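PDB 4WZZ: putative sugar ABC transporter, substrate-binding protein from Clostridium phytofermentans, which probably captures sugars for an ABC transporter and is seen here with L-rhamnose in its binding pocket. Local coordinates for residues L140-A145 and N304-A309; A170-S175 and D206-K211; Y339-A344 and T349-G354. All blocks are in the same frame, centred on the assembly; numbering follows the deposited sequence.

Contact 1 of 3, residues L140-A145 and N304-A309; sequences LSLDSA and NLAAYA. With RAM (alpha-L-rhamnopyranose), chain B.
Leu140 and Leu142 of strand 138-142 pack on Ala306 and Ala309 of helix 299-315, the sheet-on-helix packing of an alpha/beta lobe in a type I periplasmic binding protein. The short axes of strand 140-142 and helix 304-309 run nearly antiparallel (171°) and approach to 9.4 Å. The helix meets the leucines with the methyls of Ala306 and Ala309. The tight part centres on Ala306 CB, which sits 3.6 Å from Leu142 CD1. Leu140 forks over the helix: with CG anti to the backbone N (chi1 172°), it sends CD2 to Ala306 CB at 4.1 Å and CD1 one turn further, to Ala309 CB at 3.7 Å. No hydrogen bond crosses between the segments, and the side-chain contacts are apolar, although Leu140 CD1 also lies 3.7 Å from Ala306 O. All four touching residues are buried.

The contact slackens past Leu142, where the strand gives way to a loop that turns to the ligand pocket. There Asp143 serves the sugar, while its OD1 is also hydrogen-bonded to Tyr68 OH and Gln157 NE2, which should fix the carboxylate's rotation. Both carboxylate oxygens accept from L-rhamnose: OD1 of Asp143 from O4 at 2.8 Å, and OD2 of Asp143 from O3 at 2.6 Å.

Contact 2 of 3, residues A170-S175 and D206-K211; sequences AILDIS and DSKYSK
The Tyr209 ring carries CG of the preceding Lys208 over the centre of one face, 3.4 Å above its plane, while Leu172 of helix 160-174 approaches the ring obliquely, its CD2 lying 4.0 Å from Tyr209 CE1. At the far end of the ring the hydroxyl is hydrogen-bonded to Asp169 OD1. The same carboxylate oxygen forms a salt bridge with Lys208 NZ, so Asp169 holds both neighbouring side chains by their polar ends.

Leu172 is the one residue of its segment that makes the contact. Its CD1 reaches Lys208 O at 3.6 Å, and its CD2 lies 3.9 Å from Lys208 CE. In the lysine, chi1 of 70° puts CG between the backbone N and the carbonyl carbon, over the ring; further along the chain, CE lies beside Leu172. No hydrogen bond joins the segments.

Local hydrogen bonds lie within each segment. Asp206 OD1 uses its anti lone pair to accept from Lys208 N in a nearly straight bond (171°), making an Asx turn. Ile171 O takes Ser175 N and Ser175 OG from opposite faces of its plane.

The contact places the loop between helix 191-203 and strand 212-219 against helix 160-174. That helix packs against the four-stranded parallel sheet: Leu172 also touches Leu212 of strand 212-219, and Ile171 packs on Val243 and Cys245 of strand 243-246.

Contact 3 of 3, residues Y339-A344 and T349-G354; sequences YKITAA and TEIILG
Residues 339-344 and 349-354 form an antiparallel beta hairpin near one margin of the eight-stranded mixed sheet, closed by a short connection and splayed toward its open end. Taken whole, the runs 339-344 and 349-353 point 131° apart. The pairing is direct at Thr342 and Glu350, a hydrogen-bonded pair: Thr342 N donates to Glu350 O at 2.9 Å, and Glu350 N returns the bond to Thr342 O at the same length. Ala343 and Thr349 follow as a non-hydrogen-bonded pair. Past Ile341 and Ile351, whose CA atoms are 5.1 Å apart, the backbones separate, and CA of Lys340 and CA of Ile352 stand 8.4 Å apart. A water fills in there, donating to Lys340 O and accepting from Ile352 N.

Tyr339 spans the wider gap with its side chain. Its OH donates to Leu353 O at 2.9 Å, in the carbonyl plane and on a lone pair, while Ile352 O also lies at the ring's edge. Ile351 crosses this side chain at about a right angle, its CG2 3.7 Å from Tyr339 CD1. Ile341 CG2 lies 3.6 Å from Thr349 CB.

At the closed end, Glu350 has CG between its backbone N and carbonyl carbon (chi1 76°) and runs extended past Ala344, whose CB is 3.9 Å from Glu350 CD. A second water ties Glu350 OE2 to Thr342 OG1 and Ala343 O; OE1 is held by Asn156.

Strand 349-352 is flanked by strand 154-156, through backbone bonds to Phe154, and strand 338-343 by strand 325-327. Leu305 of helix 299-315 covers Tyr339, Ile351 and Leu353.

In the fold
Contacts 1 and 3 belong to the lobe built on the eight-stranded mixed sheet, their centres about 11 Å apart. Helix 299-315 joins them: Leu305, beside the alanines of contact 1, touches the hairpin of contact 3, with Leu305 CD1 3.6 Å from Tyr339 CE2. Contact 2 lies in the other lobe, around the four-stranded parallel sheet, its centre about 33 Å from that of contact 1 and across the chain's centre. Along the chain it is nested between the segments of contact 1, and contact 3 follows. Between the segments of contact 1 the chain thus passes through the second lobe, and L-rhamnose is hydrogen-bonded to Asp143 in one lobe and to Asp222 and Thr249 in the other.

Contact 1 of 3, residues L140-A145 and N304-A309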
loop_
_atom_site.group_PDB
_atom_site.type_symbol
_atom_site.label_atom_id
_atom_site.label_comp_id
_atom_site.label_asym_id
_atom_site.label_seq_id
_atom_site.Cartn_x
_atom_site.Cartn_y
_atom_site.Cartn_z
ATOM N N LEU A 140 3.437 -1.887 15.804
ATOM C CA LEU A 140 2.397 -2.319 14.876
ATOM C C LEU A 140 2.893 -1.956 13.475
ATOM O O LEU A 140 3.677 -1.027 13.316
ATOM C CB LEU A 140 1.098 -1.564 15.198
ATOM C CG LEU A 140 -0.103 -1.688 14.279
ATOM C CD1 LEU A 140 -1.380 -1.619 15.074
ATOM C CD2 LEU A 140 -0.070 -0.590 13.210
ATOM N N SER A 141 2.469 -2.705 12.468
ATOM C CA SER A 141 2.857 -2.378 11.108
ATOM C C SER A 141 1.582 -2.170 10.303
ATOM O O SER A 141 0.553 -2.763 10.623
ATOM C CB SER A 141 3.723 -3.517 10.563
ATOM O OG SER A 141 4.148 -3.293 9.248
ATOM N N LEU A 142 1.649 -1.306 9.282
ATOM C CA LEU A 142 0.536 -1.076 8.366
ATOM C C LEU A 142 1.077 -0.852 6.958
ATOM O O LEU A 142 2.230 -0.451 6.790
ATOM C CB LEU A 142 -0.347 0.118 8.770
ATOM C CG LEU A 142 0.150 1.537 8.468
ATOM C CD1 LEU A 142 -0.935 2.571 8.727
ATOM C CD2 LEU A 142 1.386 1.861 9.288
ATOM N N ASP A 143 0.221 -1.104 5.966
ATOM C CA ASP A 143 0.480 -0.766 4.549
ATOM C C ASP A 143 1.520 -1.689 3.931
ATOM O O ASP A 143 1.277 -2.315 2.889
ATOM C CB ASP A 143 0.904 0.701 4.415
ATOM C CG ASP A 143 1.140 1.125 2.982
ATOM O OD1 ASP A 143 0.299 0.820 2.114
ATOM O OD2 ASP A 143 2.167 1.783 2.754
ATOM N N SER A 144 2.681 -1.759 4.562
ATOM C CA SER A 144 3.775 -2.607 4.105
ATOM C C SER A 144 4.402 -3.260 5.339
ATOM O O SER A 144 4.855 -2.577 6.262
ATOM C CB SER A 144 4.795 -1.761 3.331
ATOM O OG SER A 144 5.898 -2.536 2.883
ATOM N N ALA A 145 4.399 -4.583 5.365
ATOM C CA ALA A 145 4.696 -5.304 6.606
ATOM C C ALA A 145 6.186 -5.362 6.944
ATOM O O ALA A 145 7.028 -5.621 6.076
ATOM C CB ALA A 145 4.130 -6.727 6.528
ATOM N N ASN A 304 -6.965 5.051 9.945
ATOM C CA ASN A 304 -7.929 4.977 11.046
ATOM C C ASN A 304 -7.819 3.635 11.767
ATOM O O ASN A 304 -7.754 3.580 12.992
ATOM C CB ASN A 304 -9.385 5.077 10.574
ATOM C CG ASN A 304 -9.769 6.413 9.961
ATOM O OD1 ASN A 304 -10.779 6.464 9.255
ATOM N ND2 ASN A 304 -9.037 7.487 10.243
ATOM N N LEU A 305 -7.857 2.546 11.001
ATOM C CA LEU A 305 -7.921 1.207 11.601
ATOM C C LEU A 305 -6.624 0.906 12.327
ATOM O O LEU A 305 -6.621 0.325 13.411
ATOM C CB LEU A 305 -8.166 0.159 10.510
ATOM C CG LEU A 305 -8.162 -1.283 10.999
ATOM C CD1 LEU A 305 -9.222 -1.498 12.053
ATOM C CD2 LEU A 305 -8.370 -2.218 9.826
ATOM N N ALA A 306 -5.508 1.298 11.725
ATOM C CA ALA A 306 -4.216 1.122 12.368
ATOM C C ALA A 306 -4.159 1.881 13.687
ATOM O O ALA A 306 -3.546 1.402 14.661
ATOM C CB ALA A 306 -3.089 1.566 11.441
ATOM N N ALA A 307 -4.802 3.050 13.736
ATOM C CA ALA A 307 -4.868 3.810 14.983
ATOM C C ALA A 307 -5.733 3.087 16.018
ATOM O O ALA A 307 -5.342 2.975 17.178
ATOM C CB ALA A 307 -5.389 5.236 14.735
ATOM N N TYR A 308 -6.903 2.594 15.617
ATOM C CA TYR A 308 -7.740 1.860 16.568
ATOM C C TYR A 308 -6.995 0.649 17.124
ATOM O O TYR A 308 -7.072 0.342 18.330
ATOM C CB TYR A 308 -9.065 1.432 15.937
ATOM C CG TYR A 308 -10.025 2.574 15.713
ATOM C CD1 TYR A 308 -10.494 3.328 16.778
ATOM C CD2 TYR A 308 -10.475 2.897 14.431
ATOM C CE1 TYR A 308 -11.376 4.373 16.583
ATOM C CE2 TYR A 308 -11.360 3.934 14.228
ATOM C CZ TYR A 308 -11.811 4.668 15.308
ATOM O OH TYR A 308 -12.687 5.713 15.127
ATOM N N ALA A 309 -6.270 -0.050 16.254
ATOM C CA ALA A 309 -5.537 -1.243 16.658
ATOM C C ALA A 309 -4.362 -0.873 17.560
ATOM O O ALA A 309 -4.067 -1.576 18.538
ATOM C CB ALA A 309 -5.058 -2.033 15.430
HETATM C C1 RAM B . 2.399 3.768 -2.722
HETATM C C2 RAM B . 3.116 3.121 -1.544
HETATM C C3 RAM B . 2.166 2.326 -0.648
HETATM C C4 RAM B . 1.269 1.410 -1.474
HETATM C C5 RAM B . 0.591 2.197 -2.595
HETATM C C6 RAM B . -0.230 1.293 -3.501
HETATM O O1 RAM B . 1.618 4.811 -2.253
HETATM O O2 RAM B . 4.096 2.300 -2.099
HETATM O O3 RAM B . 2.973 1.612 0.284
HETATM O O4 RAM B . 0.297 0.812 -0.636
HETATM O O5 RAM B . 1.541 2.858 -3.387
#

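Contact 2 of 3, residues A170-S175 and D206-K211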
loop_
_atom_site.group_PDB
_atom_site.type_symbol
_atom_site.label_atom_id
_atom_site.label_comp_id
_atom_site.label_asym_id
_atom_site.label_seq_id
_atom_site.Cartn_x
_atom_site.Cartn_y
_atom_site.Cartn_z
ATOM N N ALA A 170 -7.394 -7.738 -14.457
ATOM C CA ALA A 170 -7.349 -6.484 -15.182
ATOM C C ALA A 170 -6.426 -6.560 -16.372
ATOM O O ALA A 170 -6.780 -6.152 -17.482
ATOM C CB ALA A 170 -6.924 -5.334 -14.264
ATOM N N ILE A 171 -5.231 -7.100 -16.171
ATOM C CA ILE A 171 -4.292 -7.225 -17.287
ATOM C C ILE A 171 -4.877 -8.099 -18.396
ATOM O O ILE A 171 -4.797 -7.760 -19.571
ATOM C CB ILE A 171 -2.936 -7.770 -16.810
ATOM C CG1 ILE A 171 -2.232 -6.750 -15.887
ATOM C CG2 ILE A 171 -2.053 -8.091 -17.988
ATOM C CD1 ILE A 171 -1.357 -7.416 -14.832
ATOM N N LEU A 172 -5.489 -9.211 -18.009
ATOM C CA LEU A 172 -6.043 -10.138 -18.977
ATOM C C LEU A 172 -7.130 -9.446 -19.814
ATOM O O LEU A 172 -7.226 -9.644 -21.016
ATOM C CB LEU A 172 -6.610 -11.369 -18.265
ATOM C CG LEU A 172 -7.191 -12.433 -19.202
ATOM C CD1 LEU A 172 -6.097 -13.046 -20.066
ATOM C CD2 LEU A 172 -7.909 -13.501 -18.411
ATOM N N ASP A 173 -7.963 -8.662 -19.144
ATOM C CA ASP A 173 -9.053 -7.946 -19.795
ATOM C C ASP A 173 -8.522 -6.858 -20.710
ATOM O O ASP A 173 -8.813 -6.819 -21.907
ATOM C CB ASP A 173 -9.951 -7.331 -18.716
ATOM C CG ASP A 173 -11.084 -6.503 -19.296
ATOM O OD1 ASP A 173 -11.603 -6.852 -20.386
ATOM O OD2 ASP A 173 -11.472 -5.516 -18.650
ATOM N N ILE A 174 -7.715 -5.970 -20.137
ATOM C CA ILE A 174 -7.261 -4.781 -20.831
ATOM C C ILE A 174 -6.334 -5.104 -22.019
ATOM O O ILE A 174 -6.320 -4.381 -23.016
ATOM C CB ILE A 174 -6.590 -3.822 -19.818
ATOM C CG1 ILE A 174 -7.634 -3.339 -18.804
ATOM C CG2 ILE A 174 -5.928 -2.683 -20.519
ATOM C CD1 ILE A 174 -6.999 -2.772 -17.518
ATOM N N SER A 175 -5.578 -6.195 -21.925
ATOM C CA SER A 175 -4.679 -6.608 -22.991
ATOM C C SER A 175 -5.443 -7.202 -24.156
ATOM O O SER A 175 -4.869 -7.392 -25.214
ATOM C CB SER A 175 -3.692 -7.669 -22.493
ATOM O OG SER A 175 -4.405 -8.845 -22.108
ATOM N N ASP A 206 -2.200 -19.800 -13.788
ATOM C CA ASP A 206 -3.471 -20.380 -14.226
ATOM C C ASP A 206 -3.556 -20.369 -15.756
ATOM O O ASP A 206 -3.163 -19.382 -16.410
ATOM C CB ASP A 206 -4.635 -19.597 -13.646
ATOM C CG ASP A 206 -5.950 -20.298 -13.822
ATOM O OD1 ASP A 206 -6.516 -20.246 -14.932
ATOM O OD2 ASP A 206 -6.421 -20.906 -12.843
ATOM N N SER A 207 -4.092 -21.443 -16.333
ATOM C CA SER A 207 -4.116 -21.545 -17.792
ATOM C C SER A 207 -4.853 -20.375 -18.466
ATOM O O SER A 207 -4.588 -20.046 -19.635
ATOM C CB SER A 207 -4.697 -22.895 -18.222
ATOM O OG SER A 207 -6.021 -22.997 -17.778
ATOM N N LYS A 208 -5.742 -19.699 -17.743
ATOM C CA LYS A 208 -6.458 -18.572 -18.356
ATOM C C LYS A 208 -5.530 -17.424 -18.758
ATOM O O LYS A 208 -5.879 -16.619 -19.638
ATOM C CB LYS A 208 -7.554 -18.043 -17.438
ATOM C CG LYS A 208 -7.033 -17.339 -16.227
ATOM C CD LYS A 208 -8.130 -17.102 -15.191
ATOM C CE LYS A 208 -9.055 -15.977 -15.600
ATOM N NZ LYS A 208 -9.890 -15.538 -14.444
ATOM N N TYR A 209 -4.353 -17.366 -18.137
ATOM C CA TYR A 209 -3.389 -16.290 -18.395
ATOM C C TYR A 209 -2.253 -16.728 -19.316
ATOM O O TYR A 209 -1.263 -16.047 -19.426
ATOM C CB TYR A 209 -2.781 -15.790 -17.087
ATOM C CG TYR A 209 -3.799 -15.374 -16.033
ATOM C CD1 TYR A 209 -4.557 -14.216 -16.186
ATOM C CD2 TYR A 209 -4.016 -16.153 -14.908
ATOM C CE1 TYR A 209 -5.490 -13.830 -15.230
ATOM C CE2 TYR A 209 -4.945 -15.766 -13.934
ATOM C CZ TYR A 209 -5.678 -14.610 -14.113
ATOM O OH TYR A 209 -6.599 -14.231 -13.177
ATOM N N SER A 210 -2.398 -17.863 -19.982
ATOM C CA SER A 210 -1.257 -18.501 -20.628
ATOM C C SER A 210 -0.716 -17.732 -21.838
ATOM O O SER A 210 0.435 -17.925 -22.225
ATOM C CB SER A 210 -1.606 -19.927 -21.042
ATOM O OG SER A 210 -2.591 -19.925 -22.049
ATOM N N LYS A 211 -1.540 -16.868 -22.425
ATOM C CA LYS A 211 -1.121 -16.049 -23.574
ATOM C C LYS A 211 -0.559 -14.693 -23.201
ATOM O O LYS A 211 -0.188 -13.916 -24.084
ATOM C CB LYS A 211 -2.284 -15.840 -24.535
ATOM C CG LYS A 211 -2.799 -17.121 -25.164
ATOM C CD LYS A 211 -4.251 -16.959 -25.569
ATOM C CE LYS A 211 -4.422 -16.849 -27.059
ATOM N NZ LYS A 211 -4.724 -18.170 -27.682
#

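Contact 3 of 3, residues Y339-A344 and T349-G354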
loop_
_atom_site.group_PDB
_atom_site.type_symbol
_atom_site.label_atom_id
_atom_site.label_comp_id
_atom_site.label_asym_id
_atom_site.label_seq_id
_atom_site.Cartn_x
_atom_site.Cartn_y
_atom_site.Cartn_z
ATOM N N TYR A 339 -13.615 -6.590 13.826
ATOM C CA TYR A 339 -12.503 -7.215 13.115
ATOM C C TYR A 339 -11.962 -8.378 13.908
ATOM O O TYR A 339 -12.001 -8.367 15.147
ATOM C CB TYR A 339 -11.357 -6.217 12.948
ATOM C CG TYR A 339 -11.542 -5.251 11.826
ATOM C CD1 TYR A 339 -11.152 -5.578 10.539
ATOM C CD2 TYR A 339 -12.120 -4.019 12.043
ATOM C CE1 TYR A 339 -11.323 -4.693 9.511
ATOM C CE2 TYR A 339 -12.297 -3.130 11.017
ATOM C CZ TYR A 339 -11.894 -3.472 9.751
ATOM O OH TYR A 339 -12.069 -2.578 8.721
ATOM N N LYS A 340 -11.444 -9.374 13.198
ATOM C CA LYS A 340 -10.755 -10.501 13.803
ATOM C C LYS A 340 -9.317 -10.552 13.295
ATOM O O LYS A 340 -9.049 -10.271 12.127
ATOM C CB LYS A 340 -11.485 -11.803 13.464
ATOM C CG LYS A 340 -10.971 -13.036 14.210
ATOM C CD LYS A 340 -11.851 -14.265 13.954
ATOM C CE LYS A 340 -13.322 -13.978 14.274
ATOM N NZ LYS A 340 -14.203 -15.172 14.102
ATOM N N ILE A 341 -8.389 -10.874 14.186
ATOM C CA ILE A 341 -6.993 -11.025 13.814
ATOM C C ILE A 341 -6.801 -12.422 13.259
ATOM O O ILE A 341 -7.237 -13.404 13.864
ATOM C CB ILE A 341 -6.073 -10.811 15.033
ATOM C CG1 ILE A 341 -6.350 -9.439 15.640
ATOM C CG2 ILE A 341 -4.620 -10.950 14.636
ATOM C CD1 ILE A 341 -5.363 -9.003 16.725
ATOM N N THR A 342 -6.166 -12.510 12.101
ATOM C CA THR A 342 -5.987 -13.788 11.438
ATOM C C THR A 342 -4.512 -14.092 11.265
ATOM O O THR A 342 -3.671 -13.199 11.330
ATOM C CB THR A 342 -6.707 -13.819 10.066
ATOM O OG1 THR A 342 -6.275 -12.709 9.271
ATOM C CG2 THR A 342 -8.199 -13.718 10.255
ATOM N N ALA A 343 -4.206 -15.369 11.057
ATOM C CA ALA A 343 -2.853 -15.803 10.788
ATOM C C ALA A 343 -2.449 -15.261 9.422
ATOM O O ALA A 343 -3.229 -15.294 8.483
ATOM C CB ALA A 343 -2.788 -17.327 10.793
ATOM N N ALA A 344 -1.231 -14.749 9.315
ATOM C CA ALA A 344 -0.764 -14.180 8.056
ATOM C C ALA A 344 0.230 -15.114 7.404
ATOM O O ALA A 344 0.901 -15.890 8.101
ATOM C CB ALA A 344 -0.113 -12.809 8.314
ATOM N N THR A 349 0.687 -12.205 12.216
ATOM C CA THR A 349 -0.745 -12.048 12.248
ATOM C C THR A 349 -1.061 -10.755 11.525
ATOM O O THR A 349 -0.193 -9.901 11.364
ATOM C CB THR A 349 -1.293 -11.954 13.670
ATOM O OG1 THR A 349 -0.729 -10.822 14.343
ATOM C CG2 THR A 349 -0.970 -13.226 14.464
ATOM N N GLU A 350 -2.316 -10.621 11.122
ATOM C CA GLU A 350 -2.746 -9.441 10.415
ATOM C C GLU A 350 -4.239 -9.190 10.627
ATOM O O GLU A 350 -5.007 -10.071 11.040
ATOM C CB GLU A 350 -2.398 -9.564 8.928
ATOM C CG GLU A 350 -3.307 -10.491 8.157
ATOM C CD GLU A 350 -2.912 -10.646 6.691
ATOM O OE1 GLU A 350 -2.241 -9.753 6.112
ATOM O OE2 GLU A 350 -3.276 -11.693 6.123
ATOM N N ILE A 351 -4.606 -7.940 10.405
ATOM C CA ILE A 351 -5.979 -7.477 10.363
ATOM C C ILE A 351 -6.170 -6.945 8.951
ATOM O O ILE A 351 -5.376 -6.123 8.507
ATOM C CB ILE A 351 -6.170 -6.326 11.369
ATOM C CG1 ILE A 351 -5.958 -6.839 12.803
ATOM C CG2 ILE A 351 -7.546 -5.695 11.239
ATOM C CD1 ILE A 351 -5.602 -5.741 13.774
ATOM N N ILE A 352 -7.221 -7.380 8.265
ATOM C CA ILE A 352 -7.447 -6.977 6.890
ATOM C C ILE A 352 -8.557 -5.935 6.847
ATOM O O ILE A 352 -9.690 -6.216 7.239
ATOM C CB ILE A 352 -7.804 -8.175 5.993
ATOM C CG1 ILE A 352 -6.641 -9.177 5.954
ATOM C CG2 ILE A 352 -8.133 -7.678 4.587
ATOM C CD1 ILE A 352 -6.920 -10.442 5.161
ATOM N N LEU A 353 -8.225 -4.738 6.361
ATOM C CA LEU A 353 -9.130 -3.601 6.334
ATOM C C LEU A 353 -10.418 -3.879 5.595
ATOM O O LEU A 353 -11.496 -3.586 6.090
ATOM C CB LEU A 353 -8.439 -2.386 5.682
ATOM C CG LEU A 353 -9.271 -1.138 5.377
ATOM C CD1 LEU A 353 -9.705 -0.412 6.657
ATOM C CD2 LEU A 353 -8.452 -0.181 4.523
ATOM N N GLY A 354 -10.299 -4.433 4.391
ATOM C CA GLY A 354 -11.432 -4.593 3.499
ATOM C C GLY A 354 -10.987 -5.229 2.197
ATOM O O GLY A 354 -9.869 -5.711 2.106
HETATM O O HOH W 1 -8.514 -9.824 9.602
HETATM O O HOH W 2 -4.594 -13.621 7.073
#